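Local coordinates for T9SS C-terminal target domain-containing protein (Bacteroides cellulosilyticus, PDB 5JVK), which probably hydrolyses O-glycosidic bonds, as a family 39 glycoside hydrolase of a gut symbiont, at residues Pro103-His111 and Tyr368-Phe378; Lys120-Phe130 and Phe399-Ala409. All coordinates share one frame; numbering follows the deposited sequence.

Interaction 1: residues Pro103-His111 and Tyr368-Phe378; sequences PLDMGVCVH and YMSPGVFWYDF
With CG trans to the backbone N (chi1 -170°), Tyr-376 swings its phenol across to His-111, whose chi1 of -59° turns the imidazole to meet it; the rings cross at about a right angle, and His-111 NE2 donates to Tyr-376 OH at 3.1 Å, the hydroxyl lying close to the imidazole plane. Asp-377, after a cis peptide, brings OD2 to the edge of the same imidazole, 3.3 Å from His-111 CD2. The backbones pair as parallel strands, 106-109 beside 373-375. The bonds alternate: Val-373 N gives to Asp-105 O, Gly-107 N to Val-373 O, Trp-375 N to Gly-107 O, and Cys-109 N to Trp-375 O in a nearly straight 2.7 Å bond. At Gly-107 the missing side chain lets the Phe-374 ring lie over the backbone, with Gly-107 CA 4.2 Å from the ring centroid in a CH-pi contact. Val-108 CG2 packs against Phe-378 CB at 3.8 Å. At the far end a water links Asp-105 OD2 to Ser-370 O, while OD1 pairs with Arg-365. Backbone bonds thus join the first and last barrel strands, with polar groups at both ends; beside His-111 lies a glycerol, probably from the crystallisation liquor, consistent with a pocket there.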
loop_
_atom_site.group_PDB
_atom_site.type_symbol
_atom_site.label_atom_id
_atom_site.label_comp_id
_atom_site.label_asym_id
_atom_site.label_seq_id
_atom_site.Cartn_x
_atom_site.Cartn_y
_atom_site.Cartn_z
ATOM N N PRO A 103 -4.631 -6.727 8.180
ATOM C CA PRO A 103 -5.145 -5.359 8.301
ATOM C C PRO A 103 -6.176 -4.988 7.236
ATOM O O PRO A 103 -5.878 -5.012 6.042
ATOM C CB PRO A 103 -3.889 -4.497 8.159
ATOM C CG PRO A 103 -2.798 -5.364 8.665
ATOM C CD PRO A 103 -3.154 -6.748 8.208
ATOM N N LEU A 104 -7.377 -4.645 7.694
ATOM C CA LEU A 104 -8.492 -4.248 6.836
ATOM C C LEU A 104 -8.336 -2.839 6.258
ATOM O O LEU A 104 -9.074 -2.475 5.340
ATOM C CB LEU A 104 -9.815 -4.344 7.606
ATOM C CG LEU A 104 -10.198 -5.739 8.123
ATOM C CD1 LEU A 104 -11.386 -5.661 9.071
ATOM C CD2 LEU A 104 -10.501 -6.691 6.972
ATOM N N ASP A 105 -7.398 -2.054 6.802
ATOM C CA ASP A 105 -7.085 -0.706 6.300
ATOM C C ASP A 105 -5.856 -0.627 5.376
ATOM O O ASP A 105 -5.594 0.432 4.806
ATOM C CB ASP A 105 -6.957 0.303 7.462
ATOM C CG ASP A 105 -5.866 -0.060 8.473
ATOM O OD1 ASP A 105 -5.305 -1.176 8.417
ATOM O OD2 ASP A 105 -5.587 0.779 9.351
ATOM N N MET A 106 -5.116 -1.727 5.224
ATOM C CA MET A 106 -3.967 -1.761 4.312
ATOM C C MET A 106 -4.424 -2.069 2.893
ATOM O O MET A 106 -4.965 -3.142 2.635
ATOM C CB MET A 106 -2.920 -2.799 4.751
ATOM C CG MET A 106 -2.002 -2.319 5.866
ATOM S SD MET A 106 -0.618 -3.420 6.234
ATOM C CE MET A 106 0.294 -3.401 4.691
ATOM N N GLY A 107 -4.199 -1.123 1.983
ATOM C CA GLY A 107 -4.443 -1.319 0.555
ATOM C C GLY A 107 -3.180 -1.073 -0.247
ATOM O O GLY A 107 -2.183 -0.595 0.292
ATOM N N VAL A 108 -3.229 -1.393 -1.539
ATOM C CA VAL A 108 -2.116 -1.123 -2.453
ATOM C C VAL A 108 -2.626 -0.856 -3.873
ATOM O O VAL A 108 -3.545 -1.522 -4.343
ATOM C CB VAL A 108 -1.086 -2.280 -2.445
ATOM C CG1 VAL A 108 -1.681 -3.572 -3.001
ATOM C CG2 VAL A 108 0.178 -1.891 -3.205
ATOM N N CYS A 109 -2.029 0.128 -4.545
ATOM C CA CYS A 109 -2.389 0.458 -5.928
ATOM C C CYS A 109 -1.739 -0.543 -6.871
ATOM O O CYS A 109 -0.535 -0.780 -6.786
ATOM C CB CYS A 109 -1.956 1.881 -6.278
ATOM S SG CYS A 109 -2.883 3.140 -5.369
ATOM N N VAL A 110 -2.545 -1.124 -7.760
ATOM C CA VAL A 110 -2.108 -2.209 -8.642
ATOM C C VAL A 110 -2.448 -1.888 -10.098
ATOM O O VAL A 110 -3.623 -1.780 -10.463
ATOM C CB VAL A 110 -2.775 -3.554 -8.263
ATOM C CG1 VAL A 110 -2.171 -4.700 -9.072
ATOM C CG2 VAL A 110 -2.641 -3.822 -6.769
ATOM N N HIS A 111 -1.411 -1.738 -10.917
ATOM C CA HIS A 111 -1.568 -1.652 -12.368
ATOM C C HIS A 111 -1.620 -3.073 -12.941
ATOM O O HIS A 111 -1.198 -4.019 -12.266
ATOM C CB HIS A 111 -0.408 -0.875 -12.987
ATOM C CG HIS A 111 -0.277 0.522 -12.472
ATOM N ND1 HIS A 111 -1.215 1.499 -12.727
ATOM C CD2 HIS A 111 0.674 1.106 -11.710
ATOM C CE1 HIS A 111 -0.843 2.626 -12.149
ATOM N NE2 HIS A 111 0.301 2.415 -11.526
ATOM N N TYR A 368 -6.221 6.633 14.020
ATOM C CA TYR A 368 -7.161 5.926 13.137
ATOM C C TYR A 368 -8.329 6.797 12.686
ATOM O O TYR A 368 -9.065 7.338 13.512
ATOM C CB TYR A 368 -7.715 4.646 13.779
ATOM C CG TYR A 368 -8.550 3.834 12.805
ATOM C CD1 TYR A 368 -7.944 3.135 11.762
ATOM C CD2 TYR A 368 -9.946 3.795 12.902
ATOM C CE1 TYR A 368 -8.699 2.407 10.852
ATOM C CE2 TYR A 368 -10.711 3.067 11.997
ATOM C CZ TYR A 368 -10.081 2.375 10.972
ATOM O OH TYR A 368 -10.820 1.648 10.069
ATOM N N MET A 369 -8.470 6.933 11.370
ATOM C CA MET A 369 -9.607 7.638 10.766
ATOM C C MET A 369 -10.028 7.090 9.397
ATOM O O MET A 369 -11.222 7.024 9.120
ATOM C CB MET A 369 -9.343 9.153 10.711
ATOM C CG MET A 369 -8.254 9.604 9.750
ATOM S SD MET A 369 -8.912 10.187 8.176
ATOM C CE MET A 369 -7.417 10.335 7.201
ATOM N N SER A 370 -9.069 6.704 8.552
ATOM C CA SER A 370 -9.367 6.155 7.226
ATOM C C SER A 370 -9.564 4.636 7.273
ATOM O O SER A 370 -8.795 3.938 7.940
ATOM C CB SER A 370 -8.233 6.488 6.252
ATOM O OG SER A 370 -8.549 6.065 4.937
ATOM N N PRO A 371 -10.589 4.115 6.559
ATOM C CA PRO A 371 -10.744 2.663 6.417
ATOM C C PRO A 371 -9.904 2.039 5.294
ATOM O O PRO A 371 -9.953 0.825 5.114
ATOM C CB PRO A 371 -12.235 2.509 6.112
ATOM C CG PRO A 371 -12.581 3.749 5.370
ATOM C CD PRO A 371 -11.715 4.841 5.937
ATOM N N GLY A 372 -9.158 2.850 4.541
ATOM C CA GLY A 372 -8.342 2.344 3.440
ATOM C C GLY A 372 -7.206 3.281 3.063
ATOM O O GLY A 372 -7.432 4.325 2.449
ATOM N N VAL A 373 -5.989 2.900 3.442
ATOM C CA VAL A 373 -4.778 3.621 3.074
ATOM C C VAL A 373 -4.042 2.791 2.030
ATOM O O VAL A 373 -3.494 1.732 2.348
ATOM C CB VAL A 373 -3.890 3.876 4.309
ATOM C CG1 VAL A 373 -2.577 4.543 3.912
ATOM C CG2 VAL A 373 -4.650 4.720 5.326
ATOM N N PHE A 374 -4.035 3.284 0.791
ATOM C CA PHE A 374 -3.535 2.532 -0.360
ATOM C C PHE A 374 -2.126 2.975 -0.752
ATOM O O PHE A 374 -1.924 4.121 -1.159
ATOM C CB PHE A 374 -4.474 2.700 -1.555
ATOM C CG PHE A 374 -5.813 2.048 -1.373
ATOM C CD1 PHE A 374 -6.123 0.865 -2.037
ATOM C CD2 PHE A 374 -6.776 2.621 -0.544
ATOM C CE1 PHE A 374 -7.364 0.268 -1.878
ATOM C CE2 PHE A 374 -8.015 2.022 -0.373
ATOM C CZ PHE A 374 -8.310 0.846 -1.045
ATOM N N TRP A 375 -1.162 2.064 -0.636
ATOM C CA TRP A 375 0.210 2.344 -1.039
ATOM C C TRP A 375 0.309 2.468 -2.553
ATOM O O TRP A 375 -0.181 1.595 -3.274
ATOM C CB TRP A 375 1.160 1.242 -0.566
ATOM C CG TRP A 375 2.578 1.453 -1.014
ATOM C CD1 TRP A 375 3.157 0.982 -2.159
ATOM C CD2 TRP A 375 3.587 2.202 -0.334
ATOM N NE1 TRP A 375 4.467 1.390 -2.229
ATOM C CE2 TRP A 375 4.757 2.139 -1.120
ATOM C CE3 TRP A 375 3.619 2.916 0.870
ATOM C CZ2 TRP A 375 5.947 2.759 -0.741
ATOM C CZ3 TRP A 375 4.803 3.534 1.246
ATOM C CH2 TRP A 375 5.952 3.448 0.443
ATOM N N TYR A 376 0.940 3.544 -3.027
ATOM C CA TYR A 376 1.288 3.681 -4.438
ATOM C C TYR A 376 2.776 3.361 -4.605
ATOM O O TYR A 376 3.602 4.064 -4.029
ATOM C CB TYR A 376 0.995 5.088 -4.975
ATOM C CG TYR A 376 1.139 5.126 -6.476
ATOM C CD1 TYR A 376 0.070 4.786 -7.300
ATOM C CD2 TYR A 376 2.363 5.435 -7.076
ATOM C CE1 TYR A 376 0.203 4.781 -8.680
ATOM C CE2 TYR A 376 2.507 5.434 -8.457
ATOM C CZ TYR A 376 1.424 5.107 -9.254
ATOM O OH TYR A 376 1.551 5.104 -10.622
ATOM N N ASP A 377 3.154 2.316 -5.348
ATOM C CA ASP A 377 2.270 1.280 -5.909
ATOM C C ASP A 377 2.933 -0.089 -5.716
ATOM O O ASP A 377 4.002 -0.176 -5.101
ATOM C CB ASP A 377 1.923 1.577 -7.383
ATOM C CG ASP A 377 3.147 1.678 -8.294
ATOM O OD1 ASP A 377 4.303 1.562 -7.829
ATOM O OD2 ASP A 377 2.937 1.885 -9.505
ATOM N N PHE A 378 2.300 -1.151 -6.212
ATOM C CA PHE A 378 2.767 -2.508 -5.924
ATOM C C PHE A 378 4.068 -2.861 -6.633
ATOM O O PHE A 378 5.007 -3.341 -5.997
ATOM C CB PHE A 378 1.701 -3.550 -6.262
ATOM C CG PHE A 378 2.060 -4.930 -5.799
ATOM C CD1 PHE A 378 2.313 -5.947 -6.712
ATOM C CD2 PHE A 378 2.199 -5.199 -4.438
ATOM C CE1 PHE A 378 2.662 -7.213 -6.274
ATOM C CE2 PHE A 378 2.554 -6.462 -3.997
ATOM C CZ PHE A 378 2.784 -7.470 -4.916
HETATM O O HOH W 1 -6.012 3.442 8.325
#

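Interaction 2: residues Lys120-Phe130 and Phe399-Ala409; sequences KTFRLIRMAGF and FSPKPSYQAAA
Tyr-405 is the main bump: its ring reaches from helix 403-409 to helix 120-127 and fills the groove bounded by Leu-124 O, Met-127 CB and Ala-128 CB. There OH donates to Leu-124 O at 2.6 Å, in the carbonyl plane and on a lone pair, and Ala-128 CB sits 3.7 Å from Tyr-405 CE2. Past the ring, the turn at Ala-128 comes up to Ala-408 and Ala-409: Ala-409 CB approaches Met-127 O at 3.4 Å, while Phe-130 CZ meets Ala-408 CB. A leucine in place of Tyr-405 would probably leave Leu-124 O without this bond and open a gap beside Ala-128. At the other end Phe-399 is the second bump, set among Lys-120, Thr-121 and Leu-124. Lys-120, bent at chi3 and chi4 (67° and 66°), curls NZ over the middle of the Phe-399 ring, 3.4 Å from the centroid, a cation-pi contact; the same ammonium forms a salt bridge with Asp-115. Thr-121 OG1 comes to the ring edge, and Leu-124 CD1 touches Phe-399 CD1 at 4.0 Å. With their N-to-C directions 57° apart, these helices follow the first and last barrel strands and lie on the outside of a (beta/alpha)8 barrel, the fold of family 39 glycoside hydrolases.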
loop_
_atom_site.group_PDB
_atom_site.type_symbol
_atom_site.label_atom_id
_atom_site.label_comp_id
_atom_site.label_asym_id
_atom_site.label_seq_id
_atom_site.Cartn_x
_atom_site.Cartn_y
_atom_site.Cartn_z
ATOM N N LYS A 120 -0.414 -14.883 -10.008
ATOM C CA LYS A 120 0.930 -14.683 -9.453
ATOM C C LYS A 120 1.058 -13.344 -8.734
ATOM O O LYS A 120 1.541 -13.291 -7.604
ATOM C CB LYS A 120 1.993 -14.783 -10.554
ATOM C CG LYS A 120 3.430 -14.701 -10.047
ATOM C CD LYS A 120 4.434 -15.281 -11.035
ATOM C CE LYS A 120 4.550 -14.462 -12.314
ATOM N NZ LYS A 120 5.125 -13.111 -12.081
ATOM N N THR A 121 0.628 -12.272 -9.399
ATOM C CA THR A 121 0.658 -10.922 -8.824
ATOM C C THR A 121 -0.189 -10.834 -7.546
ATOM O O THR A 121 0.255 -10.248 -6.561
ATOM C CB THR A 121 0.226 -9.850 -9.862
ATOM O OG1 THR A 121 1.239 -9.733 -10.871
ATOM C CG2 THR A 121 0.021 -8.475 -9.222
ATOM N N PHE A 122 -1.382 -11.430 -7.560
ATOM C CA PHE A 122 -2.270 -11.397 -6.385
ATOM C C PHE A 122 -1.848 -12.324 -5.249
ATOM O O PHE A 122 -2.209 -12.079 -4.098
ATOM C CB PHE A 122 -3.736 -11.622 -6.773
ATOM C CG PHE A 122 -4.450 -10.349 -7.111
ATOM C CD1 PHE A 122 -4.241 -9.723 -8.334
ATOM C CD2 PHE A 122 -5.284 -9.741 -6.180
ATOM C CE1 PHE A 122 -4.878 -8.529 -8.633
ATOM C CE2 PHE A 122 -5.924 -8.550 -6.474
ATOM C CZ PHE A 122 -5.722 -7.942 -7.702
ATOM N N ARG A 123 -1.092 -13.370 -5.568
ATOM C CA ARG A 123 -0.434 -14.192 -4.548
ATOM C C ARG A 123 0.655 -13.376 -3.837
ATOM O O ARG A 123 0.816 -13.477 -2.619
ATOM C CB ARG A 123 0.161 -15.452 -5.185
ATOM C CG ARG A 123 0.702 -16.491 -4.211
ATOM C CD ARG A 123 1.108 -17.757 -4.960
ATOM N NE ARG A 123 2.242 -18.446 -4.335
ATOM C CZ ARG A 123 2.996 -19.383 -4.921
ATOM N NH1 ARG A 123 2.763 -19.783 -6.174
ATOM N NH2 ARG A 123 4.006 -19.932 -4.245
ATOM N N LEU A 124 1.388 -12.568 -4.605
ATOM C CA LEU A 124 2.411 -11.676 -4.051
ATOM C C LEU A 124 1.801 -10.521 -3.246
ATOM O O LEU A 124 2.373 -10.106 -2.239
ATOM C CB LEU A 124 3.322 -11.138 -5.161
ATOM C CG LEU A 124 4.200 -12.185 -5.857
ATOM C CD1 LEU A 124 4.647 -11.719 -7.231
ATOM C CD2 LEU A 124 5.408 -12.533 -5.003
ATOM N N ILE A 125 0.652 -10.009 -3.692
ATOM C CA ILE A 125 -0.099 -8.996 -2.937
ATOM C C ILE A 125 -0.595 -9.562 -1.604
ATOM O O ILE A 125 -0.531 -8.873 -0.582
ATOM C CB ILE A 125 -1.287 -8.416 -3.755
ATOM C CG1 ILE A 125 -0.766 -7.586 -4.936
ATOM C CG2 ILE A 125 -2.188 -7.540 -2.881
ATOM C CD1 ILE A 125 -1.762 -7.398 -6.064
ATOM N N ARG A 126 -1.084 -10.804 -1.623
ATOM C CA ARG A 126 -1.579 -11.484 -0.414
ATOM C C ARG A 126 -0.500 -11.641 0.660
ATOM O O ARG A 126 -0.745 -11.349 1.833
ATOM C CB ARG A 126 -2.173 -12.861 -0.764
ATOM C CG ARG A 126 -2.517 -13.762 0.422
ATOM C CD ARG A 126 -3.533 -13.136 1.365
ATOM N NE ARG A 126 -3.787 -13.994 2.525
ATOM C CZ ARG A 126 -2.973 -14.142 3.575
ATOM N NH1 ARG A 126 -1.813 -13.484 3.657
ATOM N NH2 ARG A 126 -3.327 -14.957 4.568
ATOM N N MET A 127 0.682 -12.102 0.258
ATOM C CA MET A 127 1.786 -12.333 1.198
ATOM C C MET A 127 2.393 -11.039 1.770
ATOM O O MET A 127 3.106 -11.088 2.773
ATOM C CB MET A 127 2.874 -13.201 0.547
ATOM C CG MET A 127 2.439 -14.636 0.293
ATOM S SD MET A 127 3.761 -15.690 -0.344
ATOM C CE MET A 127 3.970 -15.023 -1.993
ATOM N N ALA A 128 2.129 -9.900 1.125
ATOM C CA ALA A 128 2.482 -8.582 1.674
ATOM C C ALA A 128 1.518 -8.107 2.773
ATOM O O ALA A 128 1.815 -7.130 3.466
ATOM C CB ALA A 128 2.550 -7.546 0.563
ATOM N N GLY A 129 0.366 -8.771 2.905
ATOM C CA GLY A 129 -0.584 -8.520 3.993
ATOM C C GLY A 129 -1.761 -7.624 3.642
ATOM O O GLY A 129 -2.579 -7.327 4.507
ATOM N N PHE A 130 -1.864 -7.204 2.382
ATOM C CA PHE A 130 -2.915 -6.276 1.962
ATOM C C PHE A 130 -4.279 -6.961 1.860
ATOM O O PHE A 130 -4.369 -8.132 1.475
ATOM C CB PHE A 130 -2.564 -5.641 0.615
ATOM C CG PHE A 130 -1.303 -4.818 0.636
ATOM C CD1 PHE A 130 -1.289 -3.555 1.226
ATOM C CD2 PHE A 130 -0.131 -5.297 0.055
ATOM C CE1 PHE A 130 -0.129 -2.792 1.246
ATOM C CE2 PHE A 130 1.032 -4.540 0.069
ATOM C CZ PHE A 130 1.034 -3.284 0.664
ATOM N N PHE A 399 9.695 -8.731 -10.853
ATOM C CA PHE A 399 9.037 -9.336 -9.680
ATOM C C PHE A 399 9.977 -9.652 -8.499
ATOM O O PHE A 399 9.608 -10.394 -7.588
ATOM C CB PHE A 399 8.188 -10.552 -10.095
ATOM C CG PHE A 399 7.068 -10.208 -11.042
ATOM C CD1 PHE A 399 5.794 -9.915 -10.559
ATOM C CD2 PHE A 399 7.286 -10.162 -12.418
ATOM C CE1 PHE A 399 4.760 -9.589 -11.430
ATOM C CE2 PHE A 399 6.254 -9.835 -13.294
ATOM C CZ PHE A 399 4.990 -9.548 -12.798
ATOM N N SER A 400 11.165 -9.044 -8.490
ATOM C CA SER A 400 12.104 -9.176 -7.381
ATOM C C SER A 400 11.651 -8.227 -6.271
ATOM O O SER A 400 11.398 -7.053 -6.545
ATOM C CB SER A 400 13.517 -8.806 -7.839
ATOM O OG SER A 400 14.457 -8.976 -6.800
ATOM N N PRO A 401 11.538 -8.721 -5.020
ATOM C CA PRO A 401 11.078 -7.852 -3.932
ATOM C C PRO A 401 12.134 -6.840 -3.493
ATOM O O PRO A 401 13.317 -7.178 -3.401
ATOM C CB PRO A 401 10.774 -8.839 -2.800
ATOM C CG PRO A 401 11.707 -9.971 -3.041
ATOM C CD PRO A 401 11.838 -10.082 -4.537
ATOM N N LYS A 402 11.693 -5.606 -3.257
ATOM C CA LYS A 402 12.518 -4.571 -2.639
ATOM C C LYS A 402 12.312 -4.664 -1.120
ATOM O O LYS A 402 11.382 -5.346 -0.675
ATOM C CB LYS A 402 12.114 -3.193 -3.168
ATOM C CG LYS A 402 12.357 -3.013 -4.665
ATOM C CD LYS A 402 11.533 -1.876 -5.246
ATOM C CE LYS A 402 11.923 -0.535 -4.648
ATOM N NZ LYS A 402 11.206 0.599 -5.290
ATOM N N PRO A 403 13.178 -4.005 -0.315
ATOM C CA PRO A 403 13.006 -4.026 1.151
ATOM C C PRO A 403 11.623 -3.590 1.659
ATOM O O PRO A 403 11.168 -4.094 2.687
ATOM C CB PRO A 403 14.078 -3.048 1.637
ATOM C CG PRO A 403 15.149 -3.144 0.614
ATOM C CD PRO A 403 14.434 -3.328 -0.695
ATOM N N SER A 404 10.972 -2.670 0.943
ATOM C CA SER A 404 9.635 -2.194 1.297
ATOM C C SER A 404 8.572 -3.292 1.311
ATOM O O SER A 404 7.605 -3.208 2.076
ATOM C CB SER A 404 9.206 -1.059 0.366
ATOM O OG SER A 404 9.267 -1.462 -0.987
ATOM N N TYR A 405 8.748 -4.311 0.469
ATOM C CA TYR A 405 7.877 -5.482 0.486
ATOM C C TYR A 405 7.958 -6.206 1.829
ATOM O O TYR A 405 6.931 -6.527 2.428
ATOM C CB TYR A 405 8.234 -6.454 -0.642
ATOM C CG TYR A 405 7.263 -7.601 -0.742
ATOM C CD1 TYR A 405 7.396 -8.728 0.073
ATOM C CD2 TYR A 405 6.191 -7.553 -1.627
ATOM C CE1 TYR A 405 6.494 -9.775 0.000
ATOM C CE2 TYR A 405 5.287 -8.600 -1.711
ATOM C CZ TYR A 405 5.442 -9.707 -0.893
ATOM O OH TYR A 405 4.547 -10.740 -0.970
ATOM N N GLN A 406 9.184 -6.476 2.273
ATOM C CA GLN A 406 9.435 -7.139 3.554
ATOM C C GLN A 406 8.819 -6.339 4.701
ATOM O O GLN A 406 8.159 -6.907 5.572
ATOM C CB GLN A 406 10.942 -7.294 3.793
ATOM C CG GLN A 406 11.316 -8.176 4.981
ATOM C CD GLN A 406 11.268 -9.665 4.678
ATOM O OE1 GLN A 406 11.341 -10.088 3.525
ATOM N NE2 GLN A 406 11.157 -10.471 5.730
ATOM N N ALA A 407 9.048 -5.028 4.692
ATOM C CA ALA A 407 8.498 -4.127 5.712
ATOM C C ALA A 407 6.971 -4.145 5.760
ATOM O O ALA A 407 6.394 -4.083 6.841
ATOM C CB ALA A 407 9.000 -2.707 5.489
ATOM N N ALA A 408 6.333 -4.235 4.593
ATOM C CA ALA A 408 4.870 -4.321 4.493
ATOM C C ALA A 408 4.312 -5.613 5.098
ATOM O O ALA A 408 3.338 -5.583 5.853
ATOM C CB ALA A 408 4.430 -4.192 3.041
ATOM N N ALA A 409 4.926 -6.742 4.756
ATOM C CA ALA A 409 4.508 -8.044 5.284
ATOM C C ALA A 409 4.664 -8.116 6.802
ATOM O O ALA A 409 3.768 -8.605 7.502
ATOM C CB ALA A 409 5.293 -9.165 4.619
#

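How the interactions relate
From the N terminus the chain runs through the mixed sheet that holds strands 18-20 and 83-94, enters the barrel at strand 106-109 and continues into helix 118-127. After six more strands it returns along 373-375 and ends the barrel with helix 403-415. Interaction 1 closes the long loop from 103-111 to 368-378, and interaction 2 the one from 120-130 to 399-409; their segments alternate, so the loops cross. One seals the inner strands, the other the helices outside them. The two layers meet where Phe-130 CE1 lies 3.2 Å from Gly-107 O and Phe-378 CZ reaches Ile-125 N. Val-18 touches Leu-124 and Tyr-405, tying the N-terminal sheet to this seam.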